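Local coordinates for predicted ATPase involved in replication control, Cdc46/Mcm family (Methanopyrus kandleri AV19, PDB 3F8T), which probably binds ATP and single-stranded DNA as a homologue of the replicative MCM helicase, at residues M114-V125 with G158-S169. The protein carries 2 engineered substitutions. Sequence-based numbering, arbitrary orientation.
Sequences MDGALISIEGVV and GLRVEILGIVRS
Val167, Glu122 and Val125 lose the most surface where 114-125 meets 158-169, two antiparallel strands of the OB fold in the N-terminal part of this MCM homologue. The strand segments run 165° apart in direction, and the residue pairs from Leu118-Ile166 to Val124-Arg160 follow one another without a bulge.

At one end Val167 lies against the type II turn Met114-Ala117. Val167 CG1 packs 3.7 Å from Asp115 CA. Val167 CG2 meets Ile119 CD1, again at 3.7 Å. The Val167 backbone is held as well: its N donates to Ala117 O, and Gly116 N bonds to Val167 O. Ile119, Ile121 and Ile163 all touch Leu172 of strand 171-174, consistent with this face lining the inside of the OB barrel.

The other face is mixed: Leu118, Leu164 and Ile166 form an apolar patch beside helix 74-88, and Ser120, Glu122, Arg160 and Glu162 its polar part. With CG anti to the backbone N (chi1 -176°) and an extended chain, Glu122 runs across Arg160. Glu122 OE1 forms a salt bridge to Arg160 NH1 at 3.1 Å. The carboxylate and guanidinium planes are turned 45° apart. Arg160 NH2 is bonded to Asp181 O. Beside them Ser120 OG gives its proton to Glu162 OE2 over 2.8 Å, on the anti side of the carboxylate, and accepts a hydrogen bond from Arg107 N.

At the far end Val125 turns CG2 to Val161 CG2, 3.9 Å away. Its backbone closes the ladder: Val125 N bonds to Leu159 O, and Gly158 N donates to Val125 O at 2.7 Å.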
loop_
_atom_site.group_PDB
_atom_site.type_symbol
_atom_site.label_atom_id
_atom_site.label_comp_id
_atom_site.label_asym_id
_atom_site.label_seq_id
_atom_site.Cartn_x
_atom_site.Cartn_y
_atom_site.Cartn_z
ATOM N N MET A 114 -0.772 -3.808 -27.157
ATOM C CA MET A 114 -0.102 -2.521 -27.367
ATOM C C MET A 114 1.325 -2.662 -27.900
ATOM O O MET A 114 2.124 -1.737 -27.752
ATOM C CB MET A 114 -0.077 -1.676 -26.076
ATOM C CG MET A 114 -1.440 -1.357 -25.458
ATOM S SD MET A 114 -2.539 -0.445 -26.542
ATOM C CE MET A 114 -1.752 1.164 -26.583
ATOM N N ASP A 115 1.653 -3.795 -28.526
ATOM C CA ASP A 115 3.030 -3.998 -28.989
ATOM C C ASP A 115 3.466 -2.842 -29.876
ATOM O O ASP A 115 2.694 -2.384 -30.711
ATOM C CB ASP A 115 3.207 -5.312 -29.754
ATOM C CG ASP A 115 4.668 -5.740 -29.825
ATOM O OD1 ASP A 115 5.411 -5.514 -28.850
ATOM O OD2 ASP A 115 5.095 -6.297 -30.834
ATOM N N GLY A 116 4.690 -2.366 -29.668
ATOM C CA GLY A 116 5.250 -1.269 -30.462
ATOM C C GLY A 116 4.942 0.136 -29.952
ATOM O O GLY A 116 5.570 1.093 -30.394
ATOM N N ALA A 117 4.003 0.236 -29.008
ATOM C CA ALA A 117 3.457 1.509 -28.530
ATOM C C ALA A 117 4.123 2.049 -27.260
ATOM O O ALA A 117 4.602 1.275 -26.404
ATOM C CB ALA A 117 1.959 1.375 -28.302
ATOM N N LEU A 118 4.130 3.380 -27.149
ATOM C CA LEU A 118 4.484 4.069 -25.917
ATOM C C LEU A 118 3.283 4.025 -24.988
ATOM O O LEU A 118 2.167 4.416 -25.369
ATOM C CB LEU A 118 4.846 5.535 -26.209
ATOM C CG LEU A 118 5.050 6.438 -24.985
ATOM C CD1 LEU A 118 6.368 6.107 -24.303
ATOM C CD2 LEU A 118 5.016 7.877 -25.451
ATOM N N ILE A 119 3.508 3.543 -23.773
ATOM C CA ILE A 119 2.447 3.407 -22.785
ATOM C C ILE A 119 2.994 3.689 -21.388
ATOM O O ILE A 119 4.214 3.737 -21.196
ATOM C CB ILE A 119 1.806 1.970 -22.800
ATOM C CG1 ILE A 119 2.754 0.931 -22.181
ATOM C CG2 ILE A 119 1.386 1.568 -24.236
ATOM C CD1 ILE A 119 2.080 -0.333 -21.705
ATOM N N SER A 120 2.093 3.853 -20.414
ATOM C CA SER A 120 2.506 3.696 -19.017
ATOM C C SER A 120 1.736 2.545 -18.377
ATOM O O SER A 120 0.614 2.218 -18.798
ATOM C CB SER A 120 2.353 4.994 -18.210
ATOM O OG SER A 120 1.043 5.151 -17.710
ATOM N N ILE A 121 2.378 1.892 -17.414
ATOM C CA ILE A 121 1.695 0.962 -16.521
ATOM C C ILE A 121 1.823 1.484 -15.099
ATOM O O ILE A 121 2.722 2.272 -14.800
ATOM C CB ILE A 121 2.237 -0.499 -16.635
ATOM C CG1 ILE A 121 3.727 -0.608 -16.260
ATOM C CG2 ILE A 121 1.959 -1.043 -18.029
ATOM C CD1 ILE A 121 4.223 -2.056 -16.035
ATOM N N GLU A 122 0.921 1.046 -14.227
ATOM C CA GLU A 122 1.029 1.381 -12.830
ATOM C C GLU A 122 0.653 0.172 -11.988
ATOM O O GLU A 122 -0.357 -0.488 -12.252
ATOM C CB GLU A 122 0.116 2.560 -12.514
ATOM C CG GLU A 122 0.216 3.078 -11.084
ATOM C CD GLU A 122 -0.750 4.217 -10.856
ATOM O OE1 GLU A 122 -1.967 3.958 -10.833
ATOM O OE2 GLU A 122 -0.298 5.371 -10.731
ATOM N N GLY A 123 1.486 -0.130 -10.998
ATOM C CA GLY A 123 1.164 -1.164 -10.031
ATOM C C GLY A 123 2.284 -1.477 -9.064
ATOM O O GLY A 123 3.170 -0.657 -8.850
ATOM N N VAL A 124 2.228 -2.668 -8.481
ATOM C CA VAL A 124 3.145 -3.078 -7.401
ATOM C C VAL A 124 4.190 -4.024 -7.954
ATOM O O VAL A 124 3.855 -4.961 -8.678
ATOM C CB VAL A 124 2.381 -3.744 -6.201
ATOM C CG1 VAL A 124 3.355 -4.265 -5.119
ATOM C CG2 VAL A 124 1.396 -2.744 -5.567
ATOM N N VAL A 125 5.456 -3.748 -7.632
ATOM C CA VAL A 125 6.565 -4.573 -8.086
ATOM C C VAL A 125 6.556 -5.891 -7.316
ATOM O O VAL A 125 6.663 -5.921 -6.083
ATOM C CB VAL A 125 7.946 -3.846 -7.932
ATOM C CG1 VAL A 125 9.075 -4.717 -8.464
ATOM C CG2 VAL A 125 7.934 -2.480 -8.635
ATOM N N GLY A 158 7.630 -4.602 -3.931
ATOM C CA GLY A 158 6.681 -3.993 -2.988
ATOM C C GLY A 158 6.394 -2.534 -3.284
ATOM O O GLY A 158 5.384 -1.986 -2.831
ATOM N N LEU A 159 7.293 -1.901 -4.037
ATOM C CA LEU A 159 7.126 -0.501 -4.428
ATOM C C LEU A 159 5.943 -0.368 -5.375
ATOM O O LEU A 159 5.743 -1.223 -6.230
ATOM C CB LEU A 159 8.398 0.018 -5.124
ATOM C CG LEU A 159 8.661 1.521 -5.136
ATOM C CD1 LEU A 159 8.833 2.045 -3.703
ATOM C CD2 LEU A 159 9.919 1.799 -5.978
ATOM N N ARG A 160 5.150 0.687 -5.200
ATOM C CA ARG A 160 4.160 1.054 -6.200
ATOM C C ARG A 160 4.751 2.088 -7.163
ATOM O O ARG A 160 5.269 3.120 -6.746
ATOM C CB ARG A 160 2.897 1.600 -5.549
ATOM C CG ARG A 160 1.752 1.749 -6.507
ATOM C CD ARG A 160 0.424 1.834 -5.752
ATOM N NE ARG A 160 -0.634 2.267 -6.655
ATOM C CZ ARG A 160 -0.938 3.537 -6.889
ATOM N NH1 ARG A 160 -1.917 3.830 -7.747
ATOM N NH2 ARG A 160 -0.286 4.515 -6.262
ATOM N N VAL A 161 4.644 1.807 -8.456
ATOM C CA VAL A 161 5.332 2.601 -9.465
ATOM C C VAL A 161 4.450 2.902 -10.676
ATOM O O VAL A 161 3.526 2.147 -10.986
ATOM C CB VAL A 161 6.644 1.886 -9.926
ATOM C CG1 VAL A 161 7.592 1.705 -8.748
ATOM C CG2 VAL A 161 6.333 0.522 -10.570
ATOM N N GLU A 162 4.710 4.034 -11.329
ATOM C CA GLU A 162 4.268 4.224 -12.700
ATOM C C GLU A 162 5.494 4.153 -13.603
ATOM O O GLU A 162 6.520 4.815 -13.349
ATOM C CB GLU A 162 3.500 5.536 -12.910
ATOM C CG GLU A 162 2.866 5.631 -14.317
ATOM C CD GLU A 162 1.850 6.764 -14.482
ATOM O OE1 GLU A 162 1.924 7.760 -13.729
ATOM O OE2 GLU A 162 0.984 6.664 -15.395
ATOM N N ILE A 163 5.399 3.321 -14.636
ATOM C CA ILE A 163 6.523 3.105 -15.545
ATOM C C ILE A 163 6.092 3.468 -16.942
ATOM O O ILE A 163 5.110 2.932 -17.472
ATOM C CB ILE A 163 7.039 1.640 -15.558
ATOM C CG1 ILE A 163 7.409 1.174 -14.154
ATOM C CG2 ILE A 163 8.283 1.488 -16.495
ATOM C CD1 ILE A 163 7.959 -0.252 -14.092
ATOM N N LEU A 164 6.836 4.384 -17.537
ATOM C CA LEU A 164 6.636 4.742 -18.921
ATOM C C LEU A 164 7.620 3.942 -19.757
ATOM O O LEU A 164 8.768 3.751 -19.354
ATOM C CB LEU A 164 6.891 6.224 -19.081
ATOM C CG LEU A 164 5.933 6.928 -20.016
ATOM C CD1 LEU A 164 5.346 8.136 -19.295
ATOM C CD2 LEU A 164 6.697 7.337 -21.250
ATOM N N GLY A 165 7.177 3.477 -20.921
ATOM C CA GLY A 165 8.027 2.663 -21.759
ATOM C C GLY A 165 7.425 2.321 -23.097
ATOM O O GLY A 165 6.316 2.710 -23.409
ATOM N N ILE A 166 8.175 1.560 -23.880
ATOM C CA ILE A 166 7.684 1.072 -25.156
ATOM C C ILE A 166 7.563 -0.471 -25.085
ATOM O O ILE A 166 8.485 -1.153 -24.644
ATOM C CB ILE A 166 8.589 1.545 -26.322
ATOM C CG1 ILE A 166 8.491 3.082 -26.480
ATOM C CG2 ILE A 166 8.141 0.890 -27.627
ATOM C CD1 ILE A 166 9.609 3.687 -27.348
ATOM N N VAL A 167 6.415 -0.992 -25.495
ATOM C CA VAL A 167 6.139 -2.430 -25.443
ATOM C C VAL A 167 6.855 -3.122 -26.596
ATOM O O VAL A 167 6.733 -2.697 -27.740
ATOM C CB VAL A 167 4.630 -2.717 -25.556
ATOM C CG1 VAL A 167 4.338 -4.232 -25.489
ATOM C CG2 VAL A 167 3.867 -1.984 -24.478
ATOM N N ARG A 168 7.617 -4.170 -26.285
ATOM C CA ARG A 168 8.260 -4.993 -27.296
ATOM C C ARG A 168 8.098 -6.460 -26.923
ATOM O O ARG A 168 8.717 -6.940 -25.962
ATOM C CB ARG A 168 9.740 -4.623 -27.442
ATOM C CG ARG A 168 9.955 -3.220 -27.998
ATOM C CD ARG A 168 11.378 -2.996 -28.471
ATOM N NE ARG A 168 11.534 -1.687 -29.111
ATOM C CZ ARG A 168 11.765 -0.546 -28.458
ATOM N NH1 ARG A 168 11.842 -0.524 -27.126
ATOM N NH2 ARG A 168 11.897 0.585 -29.144
ATOM N N SER A 169 7.239 -7.152 -27.673
ATOM C CA SER A 169 6.933 -8.574 -27.467
ATOM C C SER A 169 6.630 -8.916 -26.006
ATOM O O SER A 169 7.404 -9.617 -25.340
ATOM C CB SER A 169 8.047 -9.463 -28.030
ATOM O OG SER A 169 8.242 -9.207 -29.417
#